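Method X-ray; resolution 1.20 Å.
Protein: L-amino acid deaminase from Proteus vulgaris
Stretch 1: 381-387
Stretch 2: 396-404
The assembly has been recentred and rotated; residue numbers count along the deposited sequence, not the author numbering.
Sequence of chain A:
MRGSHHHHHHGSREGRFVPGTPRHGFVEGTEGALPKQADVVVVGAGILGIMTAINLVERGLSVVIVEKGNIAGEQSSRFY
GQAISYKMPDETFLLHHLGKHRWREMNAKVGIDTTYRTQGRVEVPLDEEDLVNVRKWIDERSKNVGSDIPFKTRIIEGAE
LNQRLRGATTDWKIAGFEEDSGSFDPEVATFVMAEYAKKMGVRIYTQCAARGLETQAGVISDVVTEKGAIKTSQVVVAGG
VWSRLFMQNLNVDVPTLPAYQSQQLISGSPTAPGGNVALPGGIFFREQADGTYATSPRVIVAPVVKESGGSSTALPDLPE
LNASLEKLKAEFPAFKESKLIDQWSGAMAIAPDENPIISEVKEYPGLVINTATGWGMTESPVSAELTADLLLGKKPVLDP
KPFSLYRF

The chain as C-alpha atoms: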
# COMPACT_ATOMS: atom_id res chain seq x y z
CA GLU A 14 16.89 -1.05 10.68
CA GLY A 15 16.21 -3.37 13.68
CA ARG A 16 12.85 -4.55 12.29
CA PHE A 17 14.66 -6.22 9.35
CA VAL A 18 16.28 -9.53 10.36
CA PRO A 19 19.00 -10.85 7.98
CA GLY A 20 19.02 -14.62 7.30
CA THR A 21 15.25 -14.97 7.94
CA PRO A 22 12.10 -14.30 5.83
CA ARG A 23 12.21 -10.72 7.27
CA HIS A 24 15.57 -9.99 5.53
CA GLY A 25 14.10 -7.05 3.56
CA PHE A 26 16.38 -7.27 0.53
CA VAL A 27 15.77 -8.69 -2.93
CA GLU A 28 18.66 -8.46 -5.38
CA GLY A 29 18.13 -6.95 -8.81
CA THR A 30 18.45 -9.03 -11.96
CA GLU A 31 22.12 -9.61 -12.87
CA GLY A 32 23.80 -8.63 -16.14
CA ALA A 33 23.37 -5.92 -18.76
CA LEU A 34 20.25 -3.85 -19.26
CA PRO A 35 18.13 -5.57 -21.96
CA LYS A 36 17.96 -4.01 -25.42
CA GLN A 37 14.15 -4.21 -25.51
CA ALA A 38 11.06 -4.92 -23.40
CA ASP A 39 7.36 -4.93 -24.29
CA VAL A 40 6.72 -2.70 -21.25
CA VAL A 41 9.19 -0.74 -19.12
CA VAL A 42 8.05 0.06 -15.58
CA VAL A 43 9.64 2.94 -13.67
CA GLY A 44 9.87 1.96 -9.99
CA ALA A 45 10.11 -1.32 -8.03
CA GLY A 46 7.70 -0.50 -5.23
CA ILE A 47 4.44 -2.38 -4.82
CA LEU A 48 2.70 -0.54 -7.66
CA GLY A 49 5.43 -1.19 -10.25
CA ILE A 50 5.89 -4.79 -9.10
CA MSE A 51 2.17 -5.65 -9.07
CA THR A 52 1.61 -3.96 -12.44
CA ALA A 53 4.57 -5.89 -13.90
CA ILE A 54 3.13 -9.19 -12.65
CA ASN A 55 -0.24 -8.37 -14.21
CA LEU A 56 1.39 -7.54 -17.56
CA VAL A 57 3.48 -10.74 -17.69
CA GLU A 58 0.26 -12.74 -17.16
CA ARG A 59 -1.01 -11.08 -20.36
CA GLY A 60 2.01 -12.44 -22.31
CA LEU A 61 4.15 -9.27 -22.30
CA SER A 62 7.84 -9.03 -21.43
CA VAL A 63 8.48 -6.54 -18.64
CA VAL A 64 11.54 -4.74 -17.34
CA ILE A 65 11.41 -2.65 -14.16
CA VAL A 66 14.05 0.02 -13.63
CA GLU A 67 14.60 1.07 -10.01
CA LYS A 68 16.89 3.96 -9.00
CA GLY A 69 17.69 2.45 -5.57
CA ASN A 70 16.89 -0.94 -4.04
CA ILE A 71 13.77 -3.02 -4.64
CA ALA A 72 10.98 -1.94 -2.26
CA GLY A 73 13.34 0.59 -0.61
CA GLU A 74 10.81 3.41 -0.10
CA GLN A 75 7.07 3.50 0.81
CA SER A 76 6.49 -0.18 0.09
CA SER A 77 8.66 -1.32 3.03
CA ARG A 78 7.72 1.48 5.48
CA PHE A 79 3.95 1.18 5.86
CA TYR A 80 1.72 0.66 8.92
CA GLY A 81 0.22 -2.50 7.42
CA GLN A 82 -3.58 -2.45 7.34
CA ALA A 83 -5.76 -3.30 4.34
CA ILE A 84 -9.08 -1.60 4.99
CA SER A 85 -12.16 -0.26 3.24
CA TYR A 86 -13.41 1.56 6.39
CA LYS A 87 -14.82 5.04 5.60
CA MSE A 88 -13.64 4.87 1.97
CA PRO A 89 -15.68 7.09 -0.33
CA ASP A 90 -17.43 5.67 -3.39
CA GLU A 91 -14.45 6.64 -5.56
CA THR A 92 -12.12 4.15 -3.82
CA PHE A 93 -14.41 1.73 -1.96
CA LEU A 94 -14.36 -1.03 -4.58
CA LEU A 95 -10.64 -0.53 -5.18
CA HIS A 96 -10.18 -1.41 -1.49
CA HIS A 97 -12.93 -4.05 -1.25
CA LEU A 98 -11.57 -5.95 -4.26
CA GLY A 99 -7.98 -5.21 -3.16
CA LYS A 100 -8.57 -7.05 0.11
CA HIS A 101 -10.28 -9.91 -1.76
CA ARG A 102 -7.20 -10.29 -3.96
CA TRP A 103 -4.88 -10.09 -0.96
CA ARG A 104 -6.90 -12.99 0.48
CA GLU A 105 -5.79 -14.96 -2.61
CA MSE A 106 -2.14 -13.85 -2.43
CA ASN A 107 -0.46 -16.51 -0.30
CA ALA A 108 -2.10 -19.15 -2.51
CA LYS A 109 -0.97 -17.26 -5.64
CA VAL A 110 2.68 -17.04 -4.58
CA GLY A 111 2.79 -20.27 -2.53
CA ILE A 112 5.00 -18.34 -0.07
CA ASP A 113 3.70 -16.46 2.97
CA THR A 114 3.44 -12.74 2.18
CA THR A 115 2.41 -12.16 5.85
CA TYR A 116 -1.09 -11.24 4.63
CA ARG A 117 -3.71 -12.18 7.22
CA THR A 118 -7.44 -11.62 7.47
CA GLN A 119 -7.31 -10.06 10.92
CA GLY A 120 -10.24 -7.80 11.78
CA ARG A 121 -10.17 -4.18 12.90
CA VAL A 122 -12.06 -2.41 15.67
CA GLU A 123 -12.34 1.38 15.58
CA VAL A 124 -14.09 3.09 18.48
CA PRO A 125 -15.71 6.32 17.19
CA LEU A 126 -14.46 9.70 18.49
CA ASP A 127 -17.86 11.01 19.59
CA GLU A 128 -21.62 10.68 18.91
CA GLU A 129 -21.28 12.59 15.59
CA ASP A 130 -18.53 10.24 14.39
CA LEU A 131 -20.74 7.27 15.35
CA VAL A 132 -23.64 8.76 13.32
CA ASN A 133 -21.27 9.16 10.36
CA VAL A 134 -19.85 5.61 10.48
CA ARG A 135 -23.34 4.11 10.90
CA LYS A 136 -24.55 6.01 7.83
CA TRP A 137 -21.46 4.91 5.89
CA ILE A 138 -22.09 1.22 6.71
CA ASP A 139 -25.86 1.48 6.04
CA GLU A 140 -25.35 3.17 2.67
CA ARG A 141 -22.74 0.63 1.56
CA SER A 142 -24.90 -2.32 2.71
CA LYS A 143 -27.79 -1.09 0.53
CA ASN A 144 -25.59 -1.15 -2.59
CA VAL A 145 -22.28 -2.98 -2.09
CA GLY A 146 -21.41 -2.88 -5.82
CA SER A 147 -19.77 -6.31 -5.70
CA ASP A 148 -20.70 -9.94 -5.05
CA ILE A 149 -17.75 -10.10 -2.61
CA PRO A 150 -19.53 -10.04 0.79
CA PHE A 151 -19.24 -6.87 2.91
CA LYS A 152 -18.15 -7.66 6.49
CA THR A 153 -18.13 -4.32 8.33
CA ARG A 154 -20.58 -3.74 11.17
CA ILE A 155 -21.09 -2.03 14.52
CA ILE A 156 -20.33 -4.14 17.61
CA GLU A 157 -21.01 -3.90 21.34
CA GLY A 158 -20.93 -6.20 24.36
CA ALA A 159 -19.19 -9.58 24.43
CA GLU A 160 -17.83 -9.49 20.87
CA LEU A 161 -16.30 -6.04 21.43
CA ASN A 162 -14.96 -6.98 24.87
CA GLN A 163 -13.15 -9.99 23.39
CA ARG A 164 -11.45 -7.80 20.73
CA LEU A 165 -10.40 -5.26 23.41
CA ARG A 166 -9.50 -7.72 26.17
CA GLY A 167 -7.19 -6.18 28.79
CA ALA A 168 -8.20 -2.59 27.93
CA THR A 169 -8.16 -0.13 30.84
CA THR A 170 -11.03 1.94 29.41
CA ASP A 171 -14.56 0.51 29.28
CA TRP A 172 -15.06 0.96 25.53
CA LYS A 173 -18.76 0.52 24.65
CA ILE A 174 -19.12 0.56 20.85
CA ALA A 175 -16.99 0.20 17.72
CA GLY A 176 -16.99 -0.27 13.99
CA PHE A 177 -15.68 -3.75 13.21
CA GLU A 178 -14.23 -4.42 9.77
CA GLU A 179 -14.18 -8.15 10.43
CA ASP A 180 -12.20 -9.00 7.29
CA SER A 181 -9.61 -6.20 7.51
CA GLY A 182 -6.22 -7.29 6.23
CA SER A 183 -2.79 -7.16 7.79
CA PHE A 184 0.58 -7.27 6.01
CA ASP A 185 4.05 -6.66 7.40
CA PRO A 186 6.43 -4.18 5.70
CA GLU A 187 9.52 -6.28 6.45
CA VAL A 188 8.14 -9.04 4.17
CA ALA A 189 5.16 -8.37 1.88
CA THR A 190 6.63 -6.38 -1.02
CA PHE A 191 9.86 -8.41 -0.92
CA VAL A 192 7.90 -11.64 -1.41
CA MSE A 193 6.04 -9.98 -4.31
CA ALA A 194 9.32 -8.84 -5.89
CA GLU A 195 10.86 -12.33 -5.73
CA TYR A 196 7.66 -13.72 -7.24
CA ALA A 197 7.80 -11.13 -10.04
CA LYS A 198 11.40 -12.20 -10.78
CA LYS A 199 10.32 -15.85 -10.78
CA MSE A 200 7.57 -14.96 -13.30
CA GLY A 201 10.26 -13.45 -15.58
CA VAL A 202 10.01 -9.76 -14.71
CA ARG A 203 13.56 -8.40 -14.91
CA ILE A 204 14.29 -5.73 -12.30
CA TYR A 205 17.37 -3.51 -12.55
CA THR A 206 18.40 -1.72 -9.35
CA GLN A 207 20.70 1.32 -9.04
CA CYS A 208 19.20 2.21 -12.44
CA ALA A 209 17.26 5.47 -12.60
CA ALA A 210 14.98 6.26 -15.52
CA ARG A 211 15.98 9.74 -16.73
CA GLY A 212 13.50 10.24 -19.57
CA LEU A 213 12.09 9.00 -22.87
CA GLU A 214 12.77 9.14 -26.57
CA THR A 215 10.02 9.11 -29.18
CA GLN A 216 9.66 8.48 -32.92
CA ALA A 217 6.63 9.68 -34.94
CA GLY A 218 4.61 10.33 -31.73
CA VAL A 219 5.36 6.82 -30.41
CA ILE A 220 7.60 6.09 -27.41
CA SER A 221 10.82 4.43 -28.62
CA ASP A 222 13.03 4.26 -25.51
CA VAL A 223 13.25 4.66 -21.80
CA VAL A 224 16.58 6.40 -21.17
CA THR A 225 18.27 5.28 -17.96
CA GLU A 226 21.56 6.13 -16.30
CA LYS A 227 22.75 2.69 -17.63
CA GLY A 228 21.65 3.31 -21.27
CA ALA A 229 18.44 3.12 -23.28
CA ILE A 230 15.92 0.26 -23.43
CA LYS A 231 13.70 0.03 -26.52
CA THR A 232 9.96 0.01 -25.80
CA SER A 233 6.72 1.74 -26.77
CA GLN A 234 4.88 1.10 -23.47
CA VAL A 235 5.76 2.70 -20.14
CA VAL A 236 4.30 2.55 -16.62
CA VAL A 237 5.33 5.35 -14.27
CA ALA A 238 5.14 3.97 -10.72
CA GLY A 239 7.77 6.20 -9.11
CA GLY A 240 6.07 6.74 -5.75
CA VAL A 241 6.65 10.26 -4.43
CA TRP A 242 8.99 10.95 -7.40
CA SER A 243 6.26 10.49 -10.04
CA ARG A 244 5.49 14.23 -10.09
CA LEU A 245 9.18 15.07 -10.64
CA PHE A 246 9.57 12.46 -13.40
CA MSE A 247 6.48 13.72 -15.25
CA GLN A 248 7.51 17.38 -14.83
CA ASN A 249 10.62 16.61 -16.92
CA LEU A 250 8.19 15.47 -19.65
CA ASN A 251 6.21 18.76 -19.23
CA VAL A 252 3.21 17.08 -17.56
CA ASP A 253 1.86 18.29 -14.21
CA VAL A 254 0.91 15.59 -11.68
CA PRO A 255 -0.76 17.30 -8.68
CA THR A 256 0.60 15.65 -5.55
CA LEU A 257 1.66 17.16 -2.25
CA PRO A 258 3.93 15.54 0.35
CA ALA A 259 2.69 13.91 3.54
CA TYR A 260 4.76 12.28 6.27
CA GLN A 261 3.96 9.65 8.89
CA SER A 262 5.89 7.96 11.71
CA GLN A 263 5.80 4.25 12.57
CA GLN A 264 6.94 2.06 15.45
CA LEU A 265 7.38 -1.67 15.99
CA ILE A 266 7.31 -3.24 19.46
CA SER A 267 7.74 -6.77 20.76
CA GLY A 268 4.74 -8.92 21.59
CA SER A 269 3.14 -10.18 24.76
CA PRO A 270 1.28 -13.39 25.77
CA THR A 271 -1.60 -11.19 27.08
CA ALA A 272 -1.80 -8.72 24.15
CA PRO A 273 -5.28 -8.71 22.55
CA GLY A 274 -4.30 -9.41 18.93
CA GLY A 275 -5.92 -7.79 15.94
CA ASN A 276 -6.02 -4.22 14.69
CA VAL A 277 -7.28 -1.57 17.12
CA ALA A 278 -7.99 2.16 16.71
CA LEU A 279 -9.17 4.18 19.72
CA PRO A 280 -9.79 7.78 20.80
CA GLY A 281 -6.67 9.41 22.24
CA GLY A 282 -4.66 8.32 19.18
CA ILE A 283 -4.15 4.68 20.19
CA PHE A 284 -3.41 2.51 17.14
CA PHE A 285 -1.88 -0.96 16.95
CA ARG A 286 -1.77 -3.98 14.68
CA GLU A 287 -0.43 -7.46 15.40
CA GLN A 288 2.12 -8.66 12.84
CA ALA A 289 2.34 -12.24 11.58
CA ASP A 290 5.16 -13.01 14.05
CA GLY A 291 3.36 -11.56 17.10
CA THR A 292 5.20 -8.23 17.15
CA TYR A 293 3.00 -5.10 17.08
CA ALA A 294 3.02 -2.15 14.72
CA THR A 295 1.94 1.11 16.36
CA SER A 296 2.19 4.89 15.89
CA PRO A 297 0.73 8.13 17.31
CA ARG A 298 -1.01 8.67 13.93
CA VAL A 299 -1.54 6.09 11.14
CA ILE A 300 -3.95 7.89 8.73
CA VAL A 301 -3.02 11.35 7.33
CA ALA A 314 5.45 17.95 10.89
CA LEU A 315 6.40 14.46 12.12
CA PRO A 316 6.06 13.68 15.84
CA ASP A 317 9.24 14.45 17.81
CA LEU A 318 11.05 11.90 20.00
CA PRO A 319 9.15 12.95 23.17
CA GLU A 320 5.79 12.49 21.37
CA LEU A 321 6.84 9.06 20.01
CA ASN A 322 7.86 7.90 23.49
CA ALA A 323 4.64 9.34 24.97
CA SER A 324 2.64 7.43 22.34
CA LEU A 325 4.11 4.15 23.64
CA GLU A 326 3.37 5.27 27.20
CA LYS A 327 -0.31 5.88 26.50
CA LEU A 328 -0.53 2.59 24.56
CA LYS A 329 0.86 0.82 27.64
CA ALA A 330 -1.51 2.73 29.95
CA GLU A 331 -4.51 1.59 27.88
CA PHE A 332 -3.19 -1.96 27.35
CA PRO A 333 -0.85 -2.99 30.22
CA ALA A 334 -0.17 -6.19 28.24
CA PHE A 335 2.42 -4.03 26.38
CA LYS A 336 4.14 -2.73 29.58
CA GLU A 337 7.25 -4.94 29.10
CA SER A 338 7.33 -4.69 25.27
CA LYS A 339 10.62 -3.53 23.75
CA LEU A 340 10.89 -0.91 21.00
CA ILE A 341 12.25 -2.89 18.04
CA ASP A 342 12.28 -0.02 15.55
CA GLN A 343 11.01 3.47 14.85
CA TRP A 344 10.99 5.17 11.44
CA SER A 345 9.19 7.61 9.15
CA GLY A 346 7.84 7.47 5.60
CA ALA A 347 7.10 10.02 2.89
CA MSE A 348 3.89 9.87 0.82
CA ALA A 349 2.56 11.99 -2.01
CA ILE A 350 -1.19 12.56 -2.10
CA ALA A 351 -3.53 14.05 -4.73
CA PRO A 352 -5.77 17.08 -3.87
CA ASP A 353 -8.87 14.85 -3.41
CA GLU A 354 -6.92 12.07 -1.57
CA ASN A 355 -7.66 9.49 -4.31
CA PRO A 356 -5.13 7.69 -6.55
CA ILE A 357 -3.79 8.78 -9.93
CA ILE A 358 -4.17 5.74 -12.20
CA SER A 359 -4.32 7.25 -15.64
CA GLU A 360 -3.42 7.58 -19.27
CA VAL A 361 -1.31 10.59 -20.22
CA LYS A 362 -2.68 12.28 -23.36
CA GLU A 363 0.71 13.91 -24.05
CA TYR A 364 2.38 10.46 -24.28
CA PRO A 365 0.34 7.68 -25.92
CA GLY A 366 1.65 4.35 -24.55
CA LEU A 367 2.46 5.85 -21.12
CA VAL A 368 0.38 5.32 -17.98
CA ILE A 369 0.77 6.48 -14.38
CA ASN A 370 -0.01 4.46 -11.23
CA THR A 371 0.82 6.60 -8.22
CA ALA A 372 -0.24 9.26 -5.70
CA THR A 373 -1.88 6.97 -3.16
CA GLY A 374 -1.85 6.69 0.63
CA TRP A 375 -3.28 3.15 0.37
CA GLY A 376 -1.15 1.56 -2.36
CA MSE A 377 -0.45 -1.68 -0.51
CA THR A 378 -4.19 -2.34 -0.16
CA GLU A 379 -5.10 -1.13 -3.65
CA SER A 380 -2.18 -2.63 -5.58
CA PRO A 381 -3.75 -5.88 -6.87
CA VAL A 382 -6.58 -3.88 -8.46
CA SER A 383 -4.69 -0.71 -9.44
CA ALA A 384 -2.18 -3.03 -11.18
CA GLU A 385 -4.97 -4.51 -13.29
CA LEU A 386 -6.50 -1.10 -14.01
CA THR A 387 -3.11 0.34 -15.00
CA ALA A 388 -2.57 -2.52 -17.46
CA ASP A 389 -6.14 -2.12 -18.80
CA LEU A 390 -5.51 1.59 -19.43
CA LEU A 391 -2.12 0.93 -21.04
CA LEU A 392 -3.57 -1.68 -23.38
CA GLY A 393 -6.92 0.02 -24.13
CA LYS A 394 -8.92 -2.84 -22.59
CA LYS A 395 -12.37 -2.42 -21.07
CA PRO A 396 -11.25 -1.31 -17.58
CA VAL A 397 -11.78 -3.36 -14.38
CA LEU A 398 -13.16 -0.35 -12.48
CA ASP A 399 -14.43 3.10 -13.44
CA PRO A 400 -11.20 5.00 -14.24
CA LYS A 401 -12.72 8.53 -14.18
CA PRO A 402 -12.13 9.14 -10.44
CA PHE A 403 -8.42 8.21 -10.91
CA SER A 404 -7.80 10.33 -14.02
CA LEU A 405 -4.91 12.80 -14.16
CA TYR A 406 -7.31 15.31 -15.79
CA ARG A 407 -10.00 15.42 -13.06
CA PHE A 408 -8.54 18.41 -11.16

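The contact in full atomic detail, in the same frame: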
# COMPACT_ATOMS: atom_id res chain seq x y z
N PRO A 381 -3.33 -4.82 -5.94
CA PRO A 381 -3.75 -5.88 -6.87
C PRO A 381 -4.75 -5.38 -7.93
O PRO A 381 -4.76 -5.88 -9.05
CB PRO A 381 -4.42 -6.91 -5.95
CG PRO A 381 -3.84 -6.64 -4.61
CD PRO A 381 -3.71 -5.15 -4.56
N VAL A 382 -5.57 -4.41 -7.56
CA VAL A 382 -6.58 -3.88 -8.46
C VAL A 382 -6.03 -2.71 -9.28
O VAL A 382 -6.29 -2.64 -10.48
CB VAL A 382 -7.86 -3.47 -7.71
CG1 VAL A 382 -8.93 -3.02 -8.69
CG2 VAL A 382 -8.40 -4.64 -6.88
N SER A 383 -5.28 -1.81 -8.66
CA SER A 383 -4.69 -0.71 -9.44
C SER A 383 -3.70 -1.24 -10.47
O SER A 383 -3.57 -0.66 -11.54
CB SER A 383 -4.09 0.39 -8.56
OG SER A 383 -3.01 -0.09 -7.80
N ALA A 384 -3.03 -2.36 -10.18
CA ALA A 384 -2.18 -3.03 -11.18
C ALA A 384 -2.98 -3.44 -12.41
O ALA A 384 -2.58 -3.17 -13.55
CB ALA A 384 -1.52 -4.25 -10.57
N GLU A 385 -4.11 -4.10 -12.19
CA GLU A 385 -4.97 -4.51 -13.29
C GLU A 385 -5.50 -3.31 -14.08
O GLU A 385 -5.47 -3.31 -15.31
CB GLU A 385 -6.14 -5.36 -12.81
CG GLU A 385 -7.00 -5.88 -13.95
CD GLU A 385 -8.16 -6.75 -13.52
OE1 GLU A 385 -8.33 -6.98 -12.31
OE2 GLU A 385 -8.91 -7.19 -14.41
N LEU A 386 -5.98 -2.30 -13.36
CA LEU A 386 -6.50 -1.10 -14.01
C LEU A 386 -5.43 -0.39 -14.84
O LEU A 386 -5.71 0.06 -15.95
CB LEU A 386 -7.12 -0.13 -12.99
CG LEU A 386 -7.73 1.14 -13.59
CD1 LEU A 386 -8.82 0.86 -14.63
CD2 LEU A 386 -8.29 2.00 -12.47
N THR A 387 -4.22 -0.30 -14.30
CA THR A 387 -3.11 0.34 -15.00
C THR A 387 -2.83 -0.39 -16.32
O THR A 387 -2.67 0.25 -17.36
CB THR A 387 -1.86 0.36 -14.12
OG1 THR A 387 -2.11 1.15 -12.96
CG2 THR A 387 -0.67 0.95 -14.86
N PRO A 396 -11.95 -1.36 -18.88
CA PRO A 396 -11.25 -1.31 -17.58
C PRO A 396 -11.99 -2.03 -16.43
O PRO A 396 -13.22 -2.05 -16.40
CB PRO A 396 -11.15 0.19 -17.31
CG PRO A 396 -12.33 0.77 -18.00
CD PRO A 396 -12.54 -0.06 -19.23
N VAL A 397 -11.22 -2.58 -15.50
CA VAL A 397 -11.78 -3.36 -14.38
C VAL A 397 -12.69 -2.53 -13.46
O VAL A 397 -13.69 -3.04 -12.95
CB VAL A 397 -10.66 -4.06 -13.56
CG1 VAL A 397 -9.69 -3.06 -12.92
CG2 VAL A 397 -11.25 -5.00 -12.51
N LEU A 398 -12.32 -1.28 -13.23
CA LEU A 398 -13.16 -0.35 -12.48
C LEU A 398 -13.27 0.94 -13.26
O LEU A 398 -12.49 1.18 -14.19
CB LEU A 398 -12.57 -0.08 -11.08
CG LEU A 398 -12.60 -1.22 -10.05
CD1 LEU A 398 -11.87 -0.79 -8.78
CD2 LEU A 398 -14.01 -1.66 -9.72
N ASP A 399 -14.25 1.76 -12.89
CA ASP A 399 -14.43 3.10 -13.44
C ASP A 399 -13.14 3.90 -13.26
O ASP A 399 -12.75 4.16 -12.12
CB ASP A 399 -15.60 3.79 -12.72
CG ASP A 399 -15.87 5.21 -13.23
OD1 ASP A 399 -15.31 5.62 -14.27
OD2 ASP A 399 -16.67 5.90 -12.57
N PRO A 400 -12.47 4.27 -14.37
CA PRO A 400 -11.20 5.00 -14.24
C PRO A 400 -11.33 6.51 -14.06
O PRO A 400 -10.34 7.16 -13.74
CB PRO A 400 -10.50 4.69 -15.57
CG PRO A 400 -11.61 4.54 -16.54
CD PRO A 400 -12.80 4.01 -15.79
N LYS A 401 -12.53 7.07 -14.25
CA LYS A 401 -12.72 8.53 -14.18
C LYS A 401 -12.26 9.16 -12.86
O LYS A 401 -11.57 10.18 -12.89
CB LYS A 401 -14.18 8.90 -14.52
CG LYS A 401 -14.50 8.71 -15.99
CD LYS A 401 -15.94 9.09 -16.31
CE LYS A 401 -16.23 8.92 -17.80
NZ LYS A 401 -15.62 9.99 -18.63
N PRO A 402 -12.59 8.55 -11.70
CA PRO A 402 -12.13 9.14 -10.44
C PRO A 402 -10.61 9.09 -10.20
O PRO A 402 -10.13 9.71 -9.26
CB PRO A 402 -12.86 8.32 -9.37
CG PRO A 402 -13.99 7.68 -10.07
CD PRO A 402 -13.50 7.41 -11.45
N PHE A 403 -9.88 8.34 -11.03
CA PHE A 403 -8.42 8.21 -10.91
C PHE A 403 -7.67 8.94 -12.02
O PHE A 403 -6.44 8.90 -12.07
CB PHE A 403 -8.02 6.74 -10.91
CG PHE A 403 -8.90 5.88 -10.04
CD1 PHE A 403 -9.07 6.18 -8.70
CD2 PHE A 403 -9.55 4.77 -10.56
CE1 PHE A 403 -9.88 5.40 -7.89
CE2 PHE A 403 -10.36 3.98 -9.76
CZ PHE A 403 -10.53 4.29 -8.43
N SER A 404 -8.40 9.65 -12.88
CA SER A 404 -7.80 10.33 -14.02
C SER A 404 -6.90 11.48 -13.58
O SER A 404 -7.20 12.20 -12.62
CB SER A 404 -8.89 10.88 -14.94
OG SER A 404 -8.33 11.66 -15.99

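What kind of contact joins the two stretches? Stretch 1 is helical throughout, part of a helix that extends beyond it in both directions, while stretch 2 is mostly loop, with a short 3-10 segment at 401-403. No hydrogen bond crosses between them, so what joins them is packing of apolar groups, burying 335 Å² with both sides summed. The backbones come nearest at Leu386 and Val397, whose CA atoms lie 5.8 Å apart. On the helix the contact falls to Val382, with Glu385 and Leu386 three and four residues further on, about one turn later, whereas Pro381, Ser383, Ala384 and Thr387 take no part.

How does the loop begin its approach at Pro396 and Val397? The ring of Pro396 meets the end of Leu386, with CD1 of Leu386 3.6 Å from CB of Pro396. Val397 then points its CA-to-CB bond toward the helix and, of the residues in stretch 2, has the largest area covered. CG1 of Val397 lies 3.9 Å from CB of Leu386 and 4.3 Å from CG1 of Val382, so this one methyl reaches both residues. CG1 of Val397 is also 3.8 Å from N of Leu386, an atom already occupied in the helical bond from N of Leu386 to O of Val382 (2.9 Å). The methyl therefore rests against backbone whose polar groups are paired with each other. The other methyl, CG2 of Val397, sits 3.5 Å from OE1 of Glu385. This is a van der Waals contact, and the carboxylate oxygen finds its hydrogen bond elsewhere in the structure.

What do Leu398 and Asp399 contribute as the chain moves on? The side chain of Leu398 reaches Val382, with its CD1 3.7 Å from CG1 of Val382, an ordinary contact between methyl groups. Its backbone serves a different neighbour: O of Leu398 is 3.7 Å from CD1 of Leu386. Asp399, by contrast, points away from the helix and makes no contact with it. Its carboxylate instead supports the turn that follows, with OD1 of Asp399 accepting a hydrogen bond from N of Lys401 (3.1 Å), close to the start of the 3-10 segment.

How does the far end of stretch 2 complete the packing? Pro400 points toward the helix, and its CB lies 4.3 Å from CD1 of Leu386, a looser approach than that of Pro396. Lys401 and Pro402 do not touch stretch 1, but the bond from N of Phe403 to O of Pro400 (3.0 Å) closes the turn that leads to Phe403. There CD2 of Phe403 comes within 3.6 Å of CD2 of Leu386, which approaches the ring obliquely. Leu386 is thus the hub of the contact, with 109 Å² covered. Although its CA-to-CB bond runs sideways, a chi1 near 180° (t) and chi2 near +60° (p) bring its end nearer the loop, where CD1 meets Pro396 and Pro400 and CD2 meets the phenyl ring.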